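Side-chain contacts in uncharacterized protein (Ruminococcus gnavus, PDB 4QAN), which is of unknown function but adopts a cystatin-like fold, as a divergent member of the NTF2-like superfamily, and can bind a magnesium ion: residues E130-C135 / V141-I146; L157-V162 / W168-L173; V62-E67 / E175-E180; E29-M34 / L118-K123; E54-I59 / A92-A97. All blocks are in the same frame, centred on the assembly; numbering follows the deposited sequence.

Contact 1. Residues E130-C135 / V141-I146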
# COMPACT_ATOMS: atom_id res chain seq x y z
N GLU A 130 -22.05 -11.75 -3.46
CA GLU A 130 -21.43 -12.69 -4.41
C GLU A 130 -20.47 -11.98 -5.37
O GLU A 130 -19.39 -12.48 -5.68
CB GLU A 130 -22.51 -13.43 -5.22
N GLN A 131 -20.89 -10.79 -5.80
CA GLN A 131 -20.14 -9.93 -6.70
C GLN A 131 -18.80 -9.47 -6.09
O GLN A 131 -17.75 -9.59 -6.73
CB GLN A 131 -21.01 -8.72 -7.03
CG GLN A 131 -20.47 -7.75 -8.04
CD GLN A 131 -21.45 -6.62 -8.30
OE1 GLN A 131 -21.72 -5.80 -7.41
NE2 GLN A 131 -22.02 -6.58 -9.50
N LEU A 132 -18.85 -8.95 -4.87
CA LEU A 132 -17.65 -8.56 -4.14
C LEU A 132 -16.78 -9.77 -3.82
O LEU A 132 -15.55 -9.68 -3.90
CB LEU A 132 -18.02 -7.87 -2.85
CG LEU A 132 -18.74 -6.53 -2.99
CD1 LEU A 132 -19.49 -6.18 -1.72
CD2 LEU A 132 -17.75 -5.44 -3.34
N ALA A 133 -17.40 -10.89 -3.46
CA ALA A 133 -16.65 -12.12 -3.17
C ALA A 133 -15.90 -12.61 -4.40
O ALA A 133 -14.83 -13.20 -4.29
CB ALA A 133 -17.57 -13.21 -2.66
N GLU A 134 -16.46 -12.35 -5.57
CA GLU A 134 -15.83 -12.69 -6.84
C GLU A 134 -14.65 -11.75 -7.14
O GLU A 134 -13.60 -12.19 -7.58
CB GLU A 134 -16.88 -12.64 -7.95
CG GLU A 134 -16.56 -13.49 -9.17
CD GLU A 134 -17.57 -13.29 -10.29
OE1 GLU A 134 -18.70 -12.83 -10.01
OE2 GLU A 134 -17.23 -13.59 -11.45
N CYS A 135 -14.85 -10.45 -6.89
CA CYS A 135 -13.76 -9.46 -6.92
C CYS A 135 -12.56 -9.89 -6.05
O CYS A 135 -11.40 -9.82 -6.46
CB CYS A 135 -14.25 -8.08 -6.43
SG CYS A 135 -15.29 -7.14 -7.57
N VAL A 141 -18.23 -13.07 1.25
CA VAL A 141 -18.22 -11.66 1.65
C VAL A 141 -19.48 -11.40 2.44
O VAL A 141 -20.57 -11.84 2.06
CB VAL A 141 -18.15 -10.71 0.44
CG1 VAL A 141 -18.52 -9.28 0.83
CG2 VAL A 141 -16.76 -10.72 -0.16
N SER A 142 -19.35 -10.70 3.56
CA SER A 142 -20.52 -10.34 4.37
C SER A 142 -20.49 -8.85 4.67
O SER A 142 -19.57 -8.36 5.33
CB SER A 142 -20.53 -11.14 5.66
OG SER A 142 -21.51 -10.63 6.54
N GLU A 143 -21.48 -8.12 4.16
CA GLU A 143 -21.61 -6.68 4.39
C GLU A 143 -22.43 -6.46 5.65
O GLU A 143 -23.60 -6.83 5.69
CB GLU A 143 -22.27 -5.99 3.20
CG GLU A 143 -21.31 -5.62 2.09
CD GLU A 143 -22.00 -4.88 0.96
OE1 GLU A 143 -22.96 -5.45 0.40
OE2 GLU A 143 -21.59 -3.73 0.64
N LEU A 144 -21.82 -5.86 6.66
CA LEU A 144 -22.47 -5.67 7.95
C LEU A 144 -22.74 -4.21 8.23
O LEU A 144 -21.92 -3.34 7.92
CB LEU A 144 -21.63 -6.26 9.09
CG LEU A 144 -21.46 -7.78 9.03
CD1 LEU A 144 -20.13 -8.15 8.39
CD2 LEU A 144 -21.56 -8.41 10.42
N GLU A 145 -23.91 -3.96 8.80
CA GLU A 145 -24.27 -2.67 9.35
C GLU A 145 -24.03 -2.75 10.85
O GLU A 145 -24.50 -3.68 11.50
CB GLU A 145 -25.74 -2.36 9.10
CG GLU A 145 -26.16 -2.38 7.64
CD GLU A 145 -27.64 -2.08 7.47
OE1 GLU A 145 -28.40 -2.19 8.46
OE2 GLU A 145 -28.05 -1.71 6.35
N ILE A 146 -23.32 -1.76 11.39
CA ILE A 146 -22.94 -1.79 12.80
C ILE A 146 -23.48 -0.55 13.50
O ILE A 146 -23.21 0.57 13.07
CB ILE A 146 -21.41 -1.86 12.95
CG1 ILE A 146 -20.87 -3.07 12.17
CG2 ILE A 146 -20.99 -1.95 14.41
CD1 ILE A 146 -19.40 -2.94 11.83
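The backbone N of Glu143 is held by Glu129 OE2, a hydrogen bond that ties helix 126-135 to strand 140-150 two residues beyond Val141, where the side chains of Leu132 and Ala133 pack. The arrangement is a helix laid on the start of an antiparallel strand, in the sheet that strands 116-122 and 140-150 share, in a protein of cystatin-like fold. Helix 126-135 lies in the connection between these two neighbouring strands, and the axes of the two short segments run at 126° to each other, approaching to 7.8 Å.

Val141 carries most of the contact. Its CG2 is driven in beside the helix backbone and meets Ala133 CA at 3.3 Å, a tight approach that the small side chain of alanine permits; the same methyl touches Ala133 CB at 3.6 Å. The other branch, CG1, lies anti to the backbone N (chi1 164°) and is thereby directed at Leu132, whose CB it meets at 4.0 Å. One valine thus spans two successive helical residues with its two methyls.

Val141 and Glu143 project from the face of the strand opposite to Leu144 and Ile146, which pack on helix 27-39, and Leu177 covers Leu132 from a nearby loop. The side chains of Leu132 and Glu143 cross at about a right angle: Leu132 CD1 sits over the flat of the carboxylate, 3.9 Å from Glu143 CD and nearly equidistant from OE1 and OE2.

Contact 2. Residues L157-V162 / W168-L173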
# COMPACT_ATOMS: atom_id res chain seq x y z
N LEU A 157 -22.24 2.13 11.19
CA LEU A 157 -21.04 1.92 10.38
C LEU A 157 -21.30 0.78 9.41
O LEU A 157 -22.16 -0.05 9.66
CB LEU A 157 -19.84 1.59 11.26
CG LEU A 157 -19.65 2.42 12.54
CD1 LEU A 157 -18.71 1.71 13.50
CD2 LEU A 157 -19.12 3.80 12.21
N GLY A 158 -20.56 0.75 8.31
CA GLY A 158 -20.64 -0.34 7.36
C GLY A 158 -19.28 -0.97 7.15
O GLY A 158 -18.40 -0.33 6.61
N PHE A 159 -19.10 -2.21 7.60
CA PHE A 159 -17.87 -2.95 7.31
C PHE A 159 -18.13 -4.04 6.27
O PHE A 159 -19.18 -4.71 6.28
CB PHE A 159 -17.29 -3.62 8.58
CG PHE A 159 -16.83 -2.67 9.66
CD1 PHE A 159 -16.79 -1.29 9.48
CD2 PHE A 159 -16.38 -3.19 10.87
CE1 PHE A 159 -16.36 -0.44 10.49
CE2 PHE A 159 -15.94 -2.34 11.89
CZ PHE A 159 -15.93 -0.97 11.70
N THR A 160 -17.16 -4.21 5.37
CA THR A 160 -17.11 -5.36 4.49
C THR A 160 -16.15 -6.41 5.06
O THR A 160 -14.93 -6.22 5.08
CB THR A 160 -16.67 -4.98 3.07
OG1 THR A 160 -17.50 -3.92 2.57
CG2 THR A 160 -16.74 -6.17 2.13
N ALA A 161 -16.72 -7.51 5.55
CA ALA A 161 -15.96 -8.62 6.11
C ALA A 161 -15.79 -9.69 5.06
O ALA A 161 -16.69 -9.93 4.25
CB ALA A 161 -16.70 -9.20 7.31
N VAL A 162 -14.63 -10.34 5.06
CA VAL A 162 -14.31 -11.33 4.03
C VAL A 162 -13.82 -12.62 4.66
O VAL A 162 -13.18 -12.60 5.71
CB VAL A 162 -13.32 -10.74 2.99
CG1 VAL A 162 -11.95 -10.48 3.60
CG2 VAL A 162 -13.22 -11.66 1.79
N TRP A 168 -12.18 -15.32 8.98
CA TRP A 168 -12.71 -14.00 8.63
C TRP A 168 -11.73 -12.87 8.91
O TRP A 168 -10.93 -12.92 9.85
CB TRP A 168 -14.01 -13.73 9.38
CG TRP A 168 -15.13 -14.60 8.89
CD1 TRP A 168 -15.48 -15.83 9.34
CD2 TRP A 168 -16.03 -14.28 7.83
NE1 TRP A 168 -16.55 -16.31 8.63
CE2 TRP A 168 -16.91 -15.37 7.70
CE3 TRP A 168 -16.19 -13.17 6.99
CZ2 TRP A 168 -17.94 -15.39 6.76
CZ3 TRP A 168 -17.21 -13.19 6.06
CH2 TRP A 168 -18.07 -14.29 5.95
N LYS A 169 -11.80 -11.84 8.07
CA LYS A 169 -11.14 -10.58 8.33
C LYS A 169 -11.94 -9.43 7.74
O LYS A 169 -12.82 -9.63 6.91
CB LYS A 169 -9.71 -10.59 7.79
CG LYS A 169 -8.75 -11.44 8.63
CD LYS A 169 -7.35 -10.88 8.61
CE LYS A 169 -6.41 -11.76 9.39
NZ LYS A 169 -5.01 -11.36 9.07
N ILE A 170 -11.64 -8.22 8.19
CA ILE A 170 -12.30 -7.05 7.64
C ILE A 170 -11.58 -6.62 6.37
O ILE A 170 -10.41 -6.29 6.43
CB ILE A 170 -12.25 -5.87 8.62
CG1 ILE A 170 -12.95 -6.25 9.94
CG2 ILE A 170 -12.87 -4.63 7.99
CD1 ILE A 170 -14.34 -6.81 9.78
N HIS A 171 -12.28 -6.64 5.24
CA HIS A 171 -11.73 -6.12 3.98
C HIS A 171 -11.80 -4.60 3.95
O HIS A 171 -10.91 -3.94 3.38
CB HIS A 171 -12.50 -6.66 2.78
CG HIS A 171 -12.07 -6.05 1.49
ND1 HIS A 171 -10.81 -6.27 0.96
CD2 HIS A 171 -12.68 -5.20 0.64
CE1 HIS A 171 -10.68 -5.59 -0.17
NE2 HIS A 171 -11.81 -4.93 -0.38
N SER A 172 -12.87 -4.04 4.50
CA SER A 172 -13.02 -2.59 4.54
C SER A 172 -13.82 -2.15 5.74
O SER A 172 -14.76 -2.83 6.15
CB SER A 172 -13.68 -2.09 3.26
OG SER A 172 -13.65 -0.68 3.19
N LEU A 173 -13.42 -1.02 6.31
CA LEU A 173 -14.10 -0.40 7.46
C LEU A 173 -15.21 0.53 6.98
O LEU A 173 -15.86 1.20 7.79
CB LEU A 173 -13.11 0.39 8.31
CG LEU A 173 -12.31 -0.41 9.34
CD1 LEU A 173 -11.20 -1.23 8.69
CD2 LEU A 173 -11.75 0.54 10.38
O HOH W 1 -18.27 2.06 8.12
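Strands 157-162 and 168-170 run antiparallel, at 150° and 4.6 Å between their axes, and a classic beta bulge shifts their pairing where His171 and Ser172 both face Thr160. Thr160 O is the acceptor at the bulge, gripped by His171 N at 2.7 Å and by Ser172 N at 3.1 Å; the former comes in nearly along the C=O axis, the latter in the carbonyl plane on a lone pair. Beyond the bulge the pairing is straighter, with Val162 N to Lys169 O making an N-H...O angle of 172°.

Phe159 turns its ring toward the partner segment. Its CG stands beside the backbone N (chi1 -64°), which directs the ring at Leu173: CE1 meets Leu173 CB at 4.0 Å, Leu173 CG lies over one ring face, offset toward the rim, and Ile170 CD1 approaches obliquely. Without the ring, as with an alanine here, Leu173 CG is likely to lose the face it covers and a gap to open toward Ile170. The Trp168 ring presents its edge to the Ala161 carbonyl, and CE3 also touches Ala161 CB at 4.0 Å. Across the sheet, Val162 CG1 lies 3.9 Å from His171 CB.

On the face of Phe159 and Ile170, Met34 of helix 27-39 touches both side chains, and Leu105 of helix 87-108 reaches Phe159 and Leu173. Lys169 makes a salt bridge to Glu54 of helix 52-58, Thr160 OG1 bonds to Gly176 O, and strand 140-150 flanks 153-164 on its other edge.

Contact 3. Residues V62-E67 / E175-E180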
# COMPACT_ATOMS: atom_id res chain seq x y z
N VAL A 62 -9.19 -8.66 -12.86
CA VAL A 62 -10.22 -8.38 -13.87
C VAL A 62 -11.53 -7.95 -13.24
O VAL A 62 -12.08 -6.90 -13.58
CB VAL A 62 -10.46 -9.60 -14.80
CG1 VAL A 62 -11.76 -9.45 -15.57
CG2 VAL A 62 -9.31 -9.77 -15.77
N LYS A 63 -12.03 -8.76 -12.31
CA LYS A 63 -13.33 -8.47 -11.68
C LYS A 63 -13.31 -7.16 -10.91
O LYS A 63 -14.24 -6.36 -11.01
CB LYS A 63 -13.76 -9.63 -10.77
CG LYS A 63 -14.02 -10.94 -11.49
CD LYS A 63 -15.26 -10.88 -12.38
CE LYS A 63 -15.17 -11.86 -13.54
NZ LYS A 63 -16.07 -11.50 -14.67
N THR A 64 -12.25 -6.95 -10.14
CA THR A 64 -12.11 -5.73 -9.35
C THR A 64 -12.08 -4.50 -10.26
O THR A 64 -12.70 -3.48 -9.95
CB THR A 64 -10.85 -5.79 -8.47
OG1 THR A 64 -10.97 -6.88 -7.55
CG2 THR A 64 -10.68 -4.53 -7.69
N ALA A 65 -11.40 -4.60 -11.39
CA ALA A 65 -11.34 -3.48 -12.33
C ALA A 65 -12.72 -3.16 -12.92
O ALA A 65 -13.05 -1.99 -13.14
CB ALA A 65 -10.34 -3.77 -13.44
N GLU A 66 -13.51 -4.19 -13.18
CA GLU A 66 -14.86 -4.01 -13.69
C GLU A 66 -15.76 -3.29 -12.66
O GLU A 66 -16.58 -2.46 -13.02
CB GLU A 66 -15.44 -5.36 -14.13
CG GLU A 66 -14.73 -5.90 -15.37
CD GLU A 66 -15.20 -7.28 -15.81
OE1 GLU A 66 -15.60 -8.09 -14.95
OE2 GLU A 66 -15.16 -7.56 -17.03
N GLU A 67 -15.58 -3.60 -11.38
CA GLU A 67 -16.28 -2.91 -10.30
C GLU A 67 -15.83 -1.44 -10.09
O GLU A 67 -16.62 -0.63 -9.59
CB GLU A 67 -16.10 -3.73 -9.01
CG GLU A 67 -16.51 -3.03 -7.71
CD GLU A 67 -18.01 -2.77 -7.58
OE1 GLU A 67 -18.80 -3.30 -8.40
OE2 GLU A 67 -18.39 -2.05 -6.62
N GLU A 175 -18.30 0.69 3.64
CA GLU A 175 -19.09 -0.11 2.69
C GLU A 175 -18.36 -0.32 1.37
O GLU A 175 -17.69 0.58 0.89
CB GLU A 175 -20.39 0.63 2.43
CG GLU A 175 -21.57 -0.24 2.06
CD GLU A 175 -22.85 0.58 2.01
OE1 GLU A 175 -22.89 1.54 1.21
OE2 GLU A 175 -23.79 0.28 2.78
N GLY A 176 -18.51 -1.50 0.78
CA GLY A 176 -17.92 -1.80 -0.52
C GLY A 176 -16.47 -2.24 -0.44
O GLY A 176 -16.03 -2.80 0.57
N LEU A 177 -15.73 -1.98 -1.52
CA LEU A 177 -14.34 -2.35 -1.61
C LEU A 177 -13.47 -1.28 -0.96
O LEU A 177 -13.78 -0.08 -1.02
CB LEU A 177 -13.91 -2.50 -3.07
CG LEU A 177 -14.47 -3.65 -3.91
CD1 LEU A 177 -13.80 -3.65 -5.28
CD2 LEU A 177 -14.29 -5.01 -3.24
N LEU A 178 -12.37 -1.74 -0.37
CA LEU A 178 -11.34 -0.86 0.18
C LEU A 178 -10.96 0.30 -0.75
O LEU A 178 -10.69 1.41 -0.28
CB LEU A 178 -10.09 -1.67 0.51
CG LEU A 178 -8.91 -0.94 1.16
CD1 LEU A 178 -9.31 -0.36 2.51
CD2 LEU A 178 -7.72 -1.88 1.31
N TYR A 179 -10.95 0.08 -2.06
CA TYR A 179 -10.42 1.09 -2.97
C TYR A 179 -11.46 2.06 -3.49
O TYR A 179 -11.13 2.95 -4.28
CB TYR A 179 -9.67 0.44 -4.13
CG TYR A 179 -8.91 -0.80 -3.72
CD1 TYR A 179 -7.78 -0.73 -2.93
CD2 TYR A 179 -9.36 -2.05 -4.12
CE1 TYR A 179 -7.11 -1.88 -2.55
CE2 TYR A 179 -8.71 -3.19 -3.74
CZ TYR A 179 -7.59 -3.11 -2.96
OH TYR A 179 -6.97 -4.28 -2.61
N GLU A 180 -12.72 1.92 -3.08
CA GLU A 180 -13.74 2.86 -3.53
C GLU A 180 -13.53 4.21 -2.87
O GLU A 180 -13.05 4.28 -1.73
CB GLU A 180 -15.14 2.34 -3.26
CG GLU A 180 -15.51 1.14 -4.11
CD GLU A 180 -16.91 0.65 -3.83
OE1 GLU A 180 -17.79 1.50 -3.55
OE2 GLU A 180 -17.14 -0.58 -3.90
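Glu67 leaves helix 61-67 with its CB directed at the loop of residues 175-180, and its side chain spans the gap between them. CG, anti to the backbone N, rests against Leu177 CD1 at 3.7 Å. A bend at chi2, 67°, then swings the carboxylate aside, and OE2 comes within 3.3 Å of Glu180 OE2. The two side chains cross at about a right angle, and their carboxylate planes are 51° apart. Arg128 NH2, from helix 126-135, makes a salt bridge to each of these oxygens, which probably offsets the repulsion.

Leu177 CD1 also meets Thr64 CG2, at 4.0 Å, one helical turn before Glu67. Glu180 OE2 has a further duty: it accepts Leu177 N at 3.1 Å along an almost straight N-H...O line of 177°, the donor standing well above the carboxylate plane. Losing the carboxylate to an alanine would probably leave the Leu177 amide without this acceptor and Arg128 with one acid partner fewer.

Glu180 N returns the bond to Leu177 O at 3.1 Å, closing a type I beta turn, which is docked on the helix through a leucine and an arginine-bridged pair of acids.

Contact 4. Residues E29-M34 / L118-K123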
# COMPACT_ATOMS: atom_id res chain seq x y z
N GLU A 29 -17.04 -11.85 15.28
CA GLU A 29 -15.82 -11.73 16.09
C GLU A 29 -14.87 -10.75 15.45
O GLU A 29 -14.36 -9.85 16.11
CB GLU A 29 -15.10 -13.07 16.21
CG GLU A 29 -15.88 -14.19 16.86
CD GLU A 29 -15.20 -15.54 16.67
OE1 GLU A 29 -14.06 -15.54 16.12
OE2 GLU A 29 -15.78 -16.58 17.06
N ALA A 30 -14.64 -10.94 14.16
CA ALA A 30 -13.77 -10.06 13.37
C ALA A 30 -14.23 -8.60 13.43
O ALA A 30 -13.41 -7.68 13.53
CB ALA A 30 -13.73 -10.54 11.93
N VAL A 31 -15.54 -8.38 13.40
CA VAL A 31 -16.11 -7.04 13.48
C VAL A 31 -15.83 -6.42 14.84
O VAL A 31 -15.41 -5.26 14.93
CB VAL A 31 -17.63 -7.05 13.23
CG1 VAL A 31 -18.25 -5.69 13.54
CG2 VAL A 31 -17.93 -7.47 11.80
N LEU A 32 -16.08 -7.20 15.90
CA LEU A 32 -15.88 -6.73 17.26
C LEU A 32 -14.42 -6.44 17.53
O LEU A 32 -14.08 -5.38 18.06
CB LEU A 32 -16.41 -7.75 18.28
CG LEU A 32 -17.92 -7.93 18.34
CD1 LEU A 32 -18.30 -9.06 19.30
CD2 LEU A 32 -18.60 -6.63 18.75
N TYR A 33 -13.56 -7.39 17.17
CA TYR A 33 -12.11 -7.21 17.26
C TYR A 33 -11.76 -5.85 16.69
O TYR A 33 -11.02 -5.08 17.30
CB TYR A 33 -11.38 -8.33 16.50
CG TYR A 33 -9.87 -8.17 16.43
CD1 TYR A 33 -9.25 -7.57 15.34
CD2 TYR A 33 -9.05 -8.63 17.47
CE1 TYR A 33 -7.87 -7.45 15.28
CE2 TYR A 33 -7.66 -8.50 17.41
CZ TYR A 33 -7.08 -7.90 16.32
OH TYR A 33 -5.70 -7.76 16.27
N MSE A 34 -12.30 -5.54 15.52
CA MSE A 34 -11.98 -4.26 14.87
C MSE A 34 -12.57 -3.13 15.66
O MSE A 34 -11.94 -2.09 15.82
CB MSE A 34 -12.44 -4.28 13.42
CG MSE A 34 -12.08 -3.02 12.65
SE MSE A 34 -10.14 -2.86 12.49
CE MSE A 34 -9.78 -4.36 11.27
N LEU A 118 -24.21 -1.60 20.01
CA LEU A 118 -25.65 -1.80 20.19
C LEU A 118 -26.15 -3.00 19.41
O LEU A 118 -26.90 -3.82 19.92
CB LEU A 118 -26.42 -0.55 19.76
CG LEU A 118 -25.94 0.77 20.36
CD1 LEU A 118 -26.75 1.92 19.79
CD2 LEU A 118 -26.00 0.76 21.88
N GLU A 119 -25.73 -3.08 18.15
CA GLU A 119 -26.10 -4.19 17.28
C GLU A 119 -25.15 -4.32 16.11
O GLU A 119 -24.56 -3.35 15.65
CB GLU A 119 -27.53 -3.99 16.77
CG GLU A 119 -27.98 -4.98 15.70
CD GLU A 119 -29.47 -4.93 15.44
OE1 GLU A 119 -30.14 -3.99 15.94
OE2 GLU A 119 -29.97 -5.83 14.74
N ILE A 120 -25.00 -5.55 15.63
CA ILE A 120 -24.30 -5.85 14.40
C ILE A 120 -25.29 -6.61 13.53
O ILE A 120 -25.71 -7.70 13.91
CB ILE A 120 -23.05 -6.72 14.66
CG1 ILE A 120 -22.02 -5.94 15.47
CG2 ILE A 120 -22.43 -7.19 13.35
CD1 ILE A 120 -20.89 -6.79 16.00
N ALA A 121 -25.66 -6.04 12.39
CA ALA A 121 -26.67 -6.65 11.52
C ALA A 121 -26.09 -7.02 10.16
O ALA A 121 -25.30 -6.27 9.61
CB ALA A 121 -27.85 -5.70 11.34
N GLU A 122 -26.48 -8.18 9.63
CA GLU A 122 -26.03 -8.63 8.31
C GLU A 122 -26.89 -8.02 7.22
O GLU A 122 -28.05 -8.36 7.10
CB GLU A 122 -26.09 -10.16 8.20
CG GLU A 122 -24.98 -10.89 8.95
CD GLU A 122 -24.88 -12.37 8.59
OE1 GLU A 122 -25.03 -12.72 7.39
OE2 GLU A 122 -24.63 -13.18 9.50
N LYS A 123 -26.31 -7.13 6.42
CA LYS A 123 -27.05 -6.47 5.33
C LYS A 123 -27.60 -7.51 4.34
O LYS A 123 -26.97 -8.54 4.11
CB LYS A 123 -26.15 -5.46 4.61
CG LYS A 123 -26.85 -4.18 4.22
CD LYS A 123 -25.90 -3.17 3.60
CE LYS A 123 -25.64 -3.50 2.14
NZ LYS A 123 -24.73 -2.51 1.50
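A single methyl carries the whole contact: Ile120 CD1 is the atom of strand 116-122 that meets both Val31 and Leu32. It lies 3.6 Å from Leu32 CD2 and 3.8 Å from Val31 CG1, so that it is set between two successive residues of helix 27-39.

The isoleucine gets there by stretching. With CG1 beside the backbone N (chi1 -66°) and the chain extended past it (chi2 169°), CD1 is held far out from the strand and bridges a backbone separation of 8.3 Å between the CA atoms of Val31 and Ile120. Val31 answers tip to tip, whereas Leu32 crosses the isoleucine at a slant, also bringing its CG to 3.9 Å from CD1.

This is the packing of a helix on a curled antiparallel sheet, as in the cystatin-like fold of this protein. Strand 116-122 pairs with 140-150, and that strand supplies Leu144 beside Ile120 and Ile146 beside Val31; Phe159 of the next strand also touches Val31.

No hydrogen bond passes between the two segments. The backbone N of Ile120 is instead joined to Tyr199 OH, just after a classic beta bulge in which Leu118 and Glu119 both face Tyr147.

Contact 5. Residues E54-I59 / A92-A97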
# COMPACT_ATOMS: atom_id res chain seq x y z
N GLU A 54 -4.29 -11.64 2.68
CA GLU A 54 -5.26 -12.48 2.00
C GLU A 54 -5.74 -11.77 0.73
O GLU A 54 -5.69 -12.34 -0.35
CB GLU A 54 -6.43 -12.85 2.92
CG GLU A 54 -6.03 -13.53 4.23
CD GLU A 54 -5.72 -12.56 5.36
OE1 GLU A 54 -5.51 -11.35 5.08
OE2 GLU A 54 -5.70 -13.00 6.53
N THR A 55 -6.16 -10.52 0.85
CA THR A 55 -6.54 -9.73 -0.32
C THR A 55 -5.36 -9.61 -1.29
O THR A 55 -5.51 -9.85 -2.49
CB THR A 55 -7.03 -8.33 0.07
OG1 THR A 55 -8.17 -8.44 0.93
CG2 THR A 55 -7.41 -7.51 -1.16
N ALA A 56 -4.19 -9.26 -0.78
CA ALA A 56 -3.02 -9.05 -1.64
C ALA A 56 -2.68 -10.29 -2.50
O ALA A 56 -2.34 -10.16 -3.67
CB ALA A 56 -1.81 -8.63 -0.82
N LEU A 57 -2.79 -11.48 -1.93
CA LEU A 57 -2.49 -12.72 -2.65
C LEU A 57 -3.65 -13.29 -3.50
O LEU A 57 -3.39 -14.07 -4.42
CB LEU A 57 -2.01 -13.79 -1.67
CG LEU A 57 -0.72 -13.44 -0.91
CD1 LEU A 57 -0.53 -14.36 0.29
CD2 LEU A 57 0.48 -13.49 -1.84
N GLN A 58 -4.89 -12.87 -3.24
CA GLN A 58 -6.09 -13.48 -3.83
C GLN A 58 -6.92 -12.60 -4.76
O GLN A 58 -7.64 -13.11 -5.62
CB GLN A 58 -7.02 -13.98 -2.71
CG GLN A 58 -6.37 -14.93 -1.72
CD GLN A 58 -6.04 -16.25 -2.36
OE1 GLN A 58 -6.94 -17.05 -2.65
NE2 GLN A 58 -4.75 -16.50 -2.59
N ILE A 59 -6.84 -11.28 -4.59
CA ILE A 59 -7.72 -10.37 -5.32
C ILE A 59 -7.75 -10.65 -6.83
O ILE A 59 -6.72 -10.87 -7.45
CB ILE A 59 -7.39 -8.89 -5.05
CG1 ILE A 59 -8.51 -7.99 -5.59
CG2 ILE A 59 -6.05 -8.50 -5.67
CD1 ILE A 59 -8.59 -6.64 -4.93
N ALA A 92 2.35 -2.75 1.42
CA ALA A 92 2.59 -1.41 1.92
C ALA A 92 1.51 -0.42 1.53
O ALA A 92 1.11 0.39 2.35
CB ALA A 92 3.95 -0.91 1.48
N GLU A 93 1.02 -0.48 0.29
CA GLU A 93 -0.05 0.42 -0.09
C GLU A 93 -1.34 0.09 0.66
O GLU A 93 -2.03 0.97 1.12
CB GLU A 93 -0.30 0.43 -1.59
CG GLU A 93 0.77 1.17 -2.37
CD GLU A 93 0.24 1.69 -3.68
OE1 GLU A 93 -0.57 2.64 -3.63
OE2 GLU A 93 0.62 1.17 -4.76
N MSE A 94 -1.65 -1.19 0.77
CA MSE A 94 -2.87 -1.61 1.45
C MSE A 94 -2.84 -1.16 2.88
O MSE A 94 -3.82 -0.62 3.37
CB MSE A 94 -3.03 -3.12 1.36
CG MSE A 94 -3.46 -3.52 -0.06
SE MSE A 94 -3.98 -5.41 -0.01
CE MSE A 94 -5.78 -5.04 0.67
N THR A 95 -1.70 -1.37 3.53
CA THR A 95 -1.49 -0.94 4.91
C THR A 95 -1.76 0.57 5.08
O THR A 95 -2.50 0.97 5.97
CB THR A 95 -0.08 -1.34 5.40
OG1 THR A 95 0.10 -2.75 5.23
CG2 THR A 95 0.14 -1.02 6.86
N LYS A 96 -1.24 1.39 4.18
CA LYS A 96 -1.56 2.83 4.20
C LYS A 96 -3.07 3.08 4.08
O LYS A 96 -3.63 3.88 4.83
CB LYS A 96 -0.82 3.56 3.10
CG LYS A 96 -1.19 5.03 2.92
CD LYS A 96 -0.59 5.49 1.61
CE LYS A 96 -0.49 7.00 1.53
NZ LYS A 96 -1.81 7.63 1.29
N ALA A 97 -3.73 2.39 3.15
CA ALA A 97 -5.15 2.59 2.92
C ALA A 97 -5.95 2.24 4.17
O ALA A 97 -6.86 2.98 4.53
CB ALA A 97 -5.64 1.77 1.73
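Apolar packing joins the two helices almost entirely through Met94, modelled as selenomethionine, which reaches from helix 87-108 to Thr55 and Ala56 of helix 52-58. The chain leaves its helix extended through chi2 (-169°) and then turns at SE, where a chi3 of 82° lays the terminal methyl against the threonine. Met94 CE meets Thr55 CG2 at 3.5 Å, closer than carbons usually pack, and Thr55 CB at 3.6 Å. The selenium itself lies beside the next residue, with Met94 SE 4.0 Å from Ala56 CB. The CA atoms of Ala56 and Met94 are 8.1 Å apart, consistent with the small side chain of Ala56. Tyr179, from the loop before strand 187-188, packs against both Thr55 and Met94.

No hydrogen bond joins the two segments. The hydroxyl of Thr55 is turned back along its own helix, bonding to Ala51 O, with a weak bond to His171 ND1 as well, while the methyl branch faces Met94. Near the helix end Thr55 O accepts two amides, Ile59 N at 2.9 Å and Gln58 N at 3.2 Å.

Among charged groups, Glu93 forms a salt bridge with Lys268 of helix 254-275. Helix 87-108 thus has that helix alongside it as well, and the contact is plain helix-helix packing, in which one long side chain bridges helices 52-58 and 87-108.

From the N terminus, helix 27-39 opens contact 4, which closes only at strand 116-122. Contact 5 lies wholly within that span, joining helix 52-58 to helix 87-108. Contact 3 starts in between, at residues 62-67, and crosses both, since its second segment, 175-180, comes after each has closed. Contacts 1 and 2 follow one another inside the span of contact 3, as two short closures: helix 126-135 on strand 140-150, then the hairpin of strands 153-164 and 167-172. Strands 140-150 and 153-164 are neighbours, so contacts 1, 2 and 4 all meet one sheet, while contacts 3 and 5 fasten helices and the 175-180 loop beside it.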